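Long-range contact in penicillin binding protein 2X (Streptococcus thermophilus, PDB 5U47), which probably acts as a penicillin-sensitive transpeptidase that cross-links peptidoglycan strands in building the septal cell wall: residues K439-R450 against S579-T590. The protein carries 1 engineered substitution. Numbering follows the deposited sequence.
Sequences KQVADTNKGTVR and SVSEGSGKTEET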
ATOM      1  N   LYS A 439       1.031   8.604   6.521  1.00 21.37           N
ATOM      2  CA  LYS A 439       0.408   9.712   7.237  1.00 23.46           C
ATOM      3  C   LYS A 439       1.439  10.780   7.569  1.00 22.37           C
ATOM      4  O   LYS A 439       1.171  11.962   7.479  1.00 21.74           O
ATOM      5  CB  LYS A 439      -0.193   9.211   8.558  1.00 25.28           C
ATOM      6  CG  LYS A 439      -0.936  10.245   9.411  1.00 31.41           C
ATOM      7  CD  LYS A 439      -2.300  10.607   8.816  1.00 36.90           C
ATOM      8  CE  LYS A 439      -2.251  11.654   7.706  1.00 41.73           C
ATOM      9  NZ  LYS A 439      -3.326  11.463   6.667  1.00 39.58           N
ATOM     10  N   GLN A 440       2.604  10.340   8.020  1.00 22.29           N
ATOM     11  CA  GLN A 440       3.648  11.274   8.429  1.00 24.13           C
ATOM     12  C   GLN A 440       5.007  10.624   8.353  1.00 23.58           C
ATOM     13  O   GLN A 440       5.141   9.447   8.659  1.00 24.14           O
ATOM     14  CB  GLN A 440       3.383  11.758   9.871  1.00 23.41           C
ATOM     15  CG  GLN A 440       4.365  12.761  10.423  1.00 24.58           C
ATOM     16  CD  GLN A 440       4.046  13.167  11.859  1.00 26.16           C
ATOM     17  OE1 GLN A 440       4.560  12.562  12.774  1.00 27.39           O
ATOM     18  NE2 GLN A 440       3.166  14.172  12.053  1.00 24.85           N
ATOM     19  N   VAL A 441       5.999  11.415   7.962  1.00 24.11           N
ATOM     20  CA  VAL A 441       7.405  11.018   7.926  1.00 24.86           C
ATOM     21  C   VAL A 441       8.051  11.937   8.963  1.00 26.38           C
ATOM     22  O   VAL A 441       7.932  13.169   8.864  1.00 24.05           O
ATOM     23  CB  VAL A 441       8.035  11.269   6.548  1.00 26.06           C
ATOM     24  CG1 VAL A 441       9.513  10.886   6.541  1.00 26.87           C
ATOM     25  CG2 VAL A 441       7.259  10.532   5.467  1.00 25.65           C
ATOM     26  N   ALA A 442       8.713  11.350   9.962  1.00 26.35           N
ATOM     27  CA  ALA A 442       9.262  12.127  11.071  1.00 26.20           C
ATOM     28  C   ALA A 442      10.749  11.956  11.256  1.00 27.89           C
ATOM     29  O   ALA A 442      11.275  10.825  11.211  1.00 26.89           O
ATOM     30  CB  ALA A 442       8.544  11.759  12.367  1.00 26.21           C
ATOM     31  N   ASP A 443      11.428  13.087  11.444  1.00 28.33           N
ATOM     32  CA  ASP A 443      12.840  13.086  11.745  1.00 31.84           C
ATOM     33  C   ASP A 443      12.896  13.401  13.240  1.00 32.94           C
ATOM     34  O   ASP A 443      12.777  14.569  13.645  1.00 31.39           O
ATOM     35  CB  ASP A 443      13.613  14.109  10.907  1.00 34.14           C
ATOM     36  CG  ASP A 443      15.113  14.113  11.233  1.00 37.23           C
ATOM     37  OD1 ASP A 443      15.476  13.910  12.409  1.00 37.99           O
ATOM     38  OD2 ASP A 443      15.941  14.329  10.321  1.00 43.48           O
ATOM     39  N   THR A 444      13.050  12.355  14.051  1.00 35.05           N
ATOM     40  CA  THR A 444      13.089  12.499  15.516  1.00 39.47           C
ATOM     41  C   THR A 444      14.371  13.108  16.035  1.00 40.67           C
ATOM     42  O   THR A 444      14.399  13.577  17.162  1.00 44.79           O
ATOM     43  CB  THR A 444      12.877  11.156  16.243  1.00 40.66           C
ATOM     44  OG1 THR A 444      13.842  10.212  15.782  1.00 42.50           O
ATOM     45  CG2 THR A 444      11.491  10.636  15.977  1.00 40.51           C
ATOM     46  N   ASN A 445      15.430  13.077  15.233  1.00 41.98           N
ATOM     47  CA  ASN A 445      16.694  13.673  15.624  1.00 44.72           C
ATOM     48  C   ASN A 445      16.515  15.193  15.593  1.00 42.32           C
ATOM     49  O   ASN A 445      16.892  15.892  16.527  1.00 40.55           O
ATOM     50  CB  ASN A 445      17.829  13.290  14.648  1.00 50.70           C
ATOM     51  CG  ASN A 445      17.902  11.789  14.361  1.00 57.81           C
ATOM     52  OD1 ASN A 445      17.795  11.358  13.189  1.00 60.89           O
ATOM     53  ND2 ASN A 445      18.043  10.980  15.420  1.00 58.20           N
ATOM     54  N   LYS A 446      15.895  15.695  14.518  1.00 38.70           N
ATOM     55  CA  LYS A 446      15.712  17.135  14.328  1.00 37.45           C
ATOM     56  C   LYS A 446      14.434  17.703  14.891  1.00 34.76           C
ATOM     57  O   LYS A 446      14.318  18.915  15.058  1.00 32.22           O
ATOM     58  CB  LYS A 446      15.797  17.474  12.841  1.00 39.42           C
ATOM     59  CG  LYS A 446      17.129  17.133  12.197  1.00 43.22           C
ATOM     60  CD  LYS A 446      18.282  17.807  12.919  1.00 47.63           C
ATOM     61  CE  LYS A 446      19.596  17.610  12.199  1.00 50.53           C
ATOM     62  NZ  LYS A 446      20.693  18.104  13.074  1.00 54.32           N
ATOM     63  N   GLY A 447      13.471  16.842  15.182  1.00 31.85           N
ATOM     64  CA  GLY A 447      12.201  17.299  15.686  1.00 31.39           C
ATOM     65  C   GLY A 447      11.352  17.934  14.594  1.00 31.97           C
ATOM     66  O   GLY A 447      10.616  18.892  14.849  1.00 34.10           O
ATOM     67  N   THR A 448      11.461  17.416  13.379  1.00 29.28           N
ATOM     68  CA  THR A 448      10.647  17.913  12.280  1.00 28.36           C
ATOM     69  C   THR A 448       9.821  16.787  11.657  1.00 26.17           C
ATOM     70  O   THR A 448      10.159  15.607  11.756  1.00 25.41           O
ATOM     71  CB  THR A 448      11.492  18.601  11.194  1.00 28.10           C
ATOM     72  OG1 THR A 448      12.445  17.680  10.670  1.00 28.46           O
ATOM     73  CG2 THR A 448      12.218  19.789  11.753  1.00 29.77           C
ATOM     74  N   VAL A 449       8.740  17.174  10.998  1.00 26.15           N
ATOM     75  CA  VAL A 449       7.851  16.231  10.350  1.00 24.75           C
ATOM     76  C   VAL A 449       7.333  16.766   9.034  1.00 24.66           C
ATOM     77  O   VAL A 449       7.405  17.974   8.764  1.00 25.27           O
ATOM     78  CB  VAL A 449       6.595  15.956  11.207  1.00 25.47           C
ATOM     79  CG1 VAL A 449       6.993  15.424  12.580  1.00 26.61           C
ATOM     80  CG2 VAL A 449       5.711  17.217  11.344  1.00 25.63           C
ATOM     81  N   ARG A 450       6.822  15.842   8.229  1.00 22.32           N
ATOM     82  CA  ARG A 450       6.074  16.127   6.993  1.00 23.00           C
ATOM     83  C   ARG A 450       4.819  15.288   7.146  1.00 22.52           C
ATOM     84  O   ARG A 450       4.910  14.064   7.298  1.00 22.32           O
ATOM     85  CB  ARG A 450       6.844  15.733   5.737  1.00 22.45           C
ATOM     86  CG  ARG A 450       7.959  16.709   5.453  1.00 23.32           C
ATOM     87  CD  ARG A 450       8.860  16.269   4.319  1.00 23.34           C
ATOM     88  NE  ARG A 450       8.255  16.411   2.993  1.00 22.39           N
ATOM     89  CZ  ARG A 450       8.185  17.552   2.287  1.00 22.88           C
ATOM     90  NH1 ARG A 450       8.632  18.702   2.775  1.00 24.19           N
ATOM     91  NH2 ARG A 450       7.637  17.549   1.078  1.00 22.66           N
ATOM     92  N   SER A 579      -4.745  11.279  14.075  1.00 50.33           N
ATOM     93  CA  SER A 579      -3.472  10.637  13.927  1.00 50.36           C
ATOM     94  C   SER A 579      -2.463  11.577  14.602  1.00 52.04           C
ATOM     95  O   SER A 579      -2.859  12.525  15.298  1.00 45.20           O
ATOM     96  CB  SER A 579      -3.150  10.463  12.438  1.00 52.19           C
ATOM     97  OG  SER A 579      -3.175  11.709  11.765  1.00 51.61           O
ATOM     98  N   VAL A 580      -1.174  11.317  14.398  1.00 51.90           N
ATOM     99  CA  VAL A 580      -0.134  12.222  14.910  1.00 57.29           C
ATOM    100  C   VAL A 580      -0.246  13.628  14.285  1.00 58.88           C
ATOM    101  O   VAL A 580       0.395  14.555  14.773  1.00 60.03           O
ATOM    102  CB  VAL A 580       1.301  11.668  14.702  1.00 56.27           C
ATOM    103  CG1 VAL A 580       1.561  10.490  15.632  1.00 58.57           C
ATOM    104  CG2 VAL A 580       1.554  11.302  13.240  1.00 55.72           C
ATOM    105  N   SER A 581      -1.043  13.768  13.209  1.00 64.15           N
ATOM    106  CA  SER A 581      -1.319  15.079  12.575  1.00 70.88           C
ATOM    107  C   SER A 581      -1.834  16.075  13.613  1.00 78.70           C
ATOM    108  O   SER A 581      -1.386  17.220  13.643  1.00 77.69           O
ATOM    109  CB  SER A 581      -2.379  14.961  11.469  1.00 71.43           C
ATOM    110  OG  SER A 581      -2.007  14.038  10.461  1.00 74.07           O
ATOM    111  N   GLU A 582      -2.788  15.627  14.442  1.00 87.81           N
ATOM    112  CA  GLU A 582      -3.342  16.434  15.545  1.00 93.54           C
ATOM    113  C   GLU A 582      -2.343  16.391  16.705  1.00 95.06           C
ATOM    114  O   GLU A 582      -2.400  15.510  17.568  1.00 97.97           O
ATOM    115  CB  GLU A 582      -4.727  15.928  16.002  1.00 96.83           C
ATOM    116  CG  GLU A 582      -5.901  16.274  15.080  1.00 99.76           C
ATOM    117  CD  GLU A 582      -5.885  15.562  13.732  1.00101.23           C
ATOM    118  OE1 GLU A 582      -5.229  14.507  13.598  1.00102.83           O
ATOM    119  OE2 GLU A 582      -6.557  16.054  12.802  1.00104.05           O
ATOM    120  N   GLY A 583      -1.435  17.363  16.705  1.00 94.91           N
ATOM    121  CA  GLY A 583      -0.344  17.449  17.680  1.00 92.05           C
ATOM    122  C   GLY A 583       0.962  17.823  16.986  1.00 89.76           C
ATOM    123  O   GLY A 583       1.942  18.167  17.650  1.00 90.66           O
ATOM    124  N   SER A 584       0.962  17.753  15.645  1.00 86.01           N
ATOM    125  CA  SER A 584       2.133  18.074  14.807  1.00 81.10           C
ATOM    126  C   SER A 584       1.985  19.364  13.971  1.00 82.59           C
ATOM    127  O   SER A 584       2.901  19.722  13.222  1.00 83.08           O
ATOM    128  CB  SER A 584       2.443  16.896  13.871  1.00 73.70           C
ATOM    129  OG  SER A 584       2.783  15.732  14.603  1.00 65.58           O
ATOM    130  N   GLY A 585       0.849  20.057  14.099  1.00 85.65           N
ATOM    131  CA  GLY A 585       0.601  21.314  13.363  1.00 86.09           C
ATOM    132  C   GLY A 585       1.512  22.474  13.760  1.00 85.73           C
ATOM    133  O   GLY A 585       1.694  23.417  12.986  1.00 85.25           O
ATOM    134  N   LYS A 586       2.068  22.398  14.973  1.00 84.03           N
ATOM    135  CA  LYS A 586       3.000  23.397  15.505  1.00 80.95           C
ATOM    136  C   LYS A 586       4.450  22.895  15.384  1.00 71.88           C
ATOM    137  O   LYS A 586       5.392  23.589  15.797  1.00 69.22           O
ATOM    138  CB  LYS A 586       2.670  23.689  16.977  1.00 87.92           C
ATOM    139  CG  LYS A 586       1.222  24.106  17.200  1.00 93.23           C
ATOM    140  CD  LYS A 586       0.891  24.338  18.663  1.00 97.76           C
ATOM    141  CE  LYS A 586      -0.589  24.655  18.820  1.00100.02           C
ATOM    142  NZ  LYS A 586      -0.979  24.916  20.231  1.00103.30           N
ATOM    143  N   THR A 587       4.623  21.690  14.822  1.00 60.79           N
ATOM    144  CA  THR A 587       5.953  21.106  14.655  1.00 56.18           C
ATOM    145  C   THR A 587       6.529  21.621  13.347  1.00 47.53           C
ATOM    146  O   THR A 587       5.846  21.639  12.323  1.00 47.60           O
ATOM    147  CB  THR A 587       5.938  19.544  14.623  1.00 54.18           C
ATOM    148  OG1 THR A 587       5.225  19.027  15.754  1.00 55.88           O
ATOM    149  CG2 THR A 587       7.362  18.979  14.641  1.00 51.98           C
ATOM    150  N   GLU A 588       7.788  22.039  13.391  1.00 43.97           N
ATOM    151  CA  GLU A 588       8.496  22.524  12.218  1.00 42.13           C
ATOM    152  C   GLU A 588       8.440  21.462  11.121  1.00 37.42           C
ATOM    153  O   GLU A 588       8.475  20.260  11.413  1.00 35.78           O
ATOM    154  CB  GLU A 588       9.940  22.836  12.600  1.00 46.06           C
ATOM    155  CG  GLU A 588      10.850  23.309  11.469  1.00 49.32           C
ATOM    156  CD  GLU A 588      12.273  23.597  11.951  1.00 52.32           C
ATOM    157  OE1 GLU A 588      12.533  23.495  13.168  1.00 53.63           O
ATOM    158  OE2 GLU A 588      13.141  23.915  11.110  1.00 55.72           O
ATOM    159  N   GLU A 589       8.328  21.903   9.871  1.00 33.81           N
ATOM    160  CA  GLU A 589       8.245  20.981   8.747  1.00 31.12           C
ATOM    161  C   GLU A 589       9.624  20.657   8.161  1.00 29.60           C
ATOM    162  O   GLU A 589      10.432  21.541   7.945  1.00 28.90           O
ATOM    163  CB  GLU A 589       7.287  21.519   7.664  1.00 31.20           C
ATOM    164  CG  GLU A 589       6.991  20.488   6.573  1.00 29.64           C
ATOM    165  CD  GLU A 589       5.991  20.974   5.551  1.00 29.03           C
ATOM    166  OE1 GLU A 589       6.460  21.432   4.507  1.00 27.42           O
ATOM    167  OE2 GLU A 589       4.748  20.937   5.797  1.00 30.00           O
ATOM    168  N   THR A 590       9.871  19.378   7.887  1.00 27.90           N
ATOM    169  CA  THR A 590      11.152  18.931   7.311  1.00 27.21           C
ATOM    170  C   THR A 590      11.241  19.435   5.878  1.00 28.23           C
ATOM    171  O   THR A 590      10.263  19.368   5.124  1.00 26.71           O
ATOM    172  CB  THR A 590      11.266  17.378   7.273  1.00 26.63           C
ATOM    173  OG1 THR A 590      10.871  16.810   8.528  1.00 26.38           O
ATOM    174  CG2 THR A 590      12.696  16.949   6.949  1.00 27.67           C
TER
HETATM  175  O   HOH W   1      10.328  14.286   7.908  1.00 29.19           O
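Val449, on the second strand of a hairpin, meets Glu589 in a single parallel-type beta bridge, loop 579-590, otherwise without regular structure, running briefly alongside strand 448-451. Val449 N donates to Glu588 O (3.1 Å), and Thr590 N returns a bond to Val449 O (3.0 Å), arriving from above the carbonyl plane. Strands 438-443 and 448-451 pair with each other, their turn carrying a G1 bulge at Gly447 and Thr448. Beside the bridge, Thr448 OG1 and Thr590 OG1 share a hydrogen bond of 2.8 Å, the two side chains crossing nearly at right angles; a water ties Thr590 OG1 on to Val441 O. Val449 CG2 rests 4.0 Å from Thr587 CB. Arg450, bent at chi3 (74°), brings CG and CD against Thr590, and NH1 donates to Thr590 O at 2.9 Å, the oxygen lying at the guanidinium edge, 8° from its plane. Glu589 OE1 stands 3.9 Å from Arg450 NH1, well out of that plane, a long salt bridge resting on charge alone; OE1 accepts from Ala638 N. At the other end, extended Gln440 lays its amide against Val580 CG2 (OE1 to CG2 3.3 Å), while NE2 donates in plane to Ser584 OG (3.0 Å) and also bonds Thr451. Ser584 OG in turn donates to Val580 O. Since Arg450 also bonds Asn612 and Ile636 of the first PASTA domain, its guanidinium links hairpin, loop and PASTA domain through hydrogen bonds that all end on backbone carbonyls.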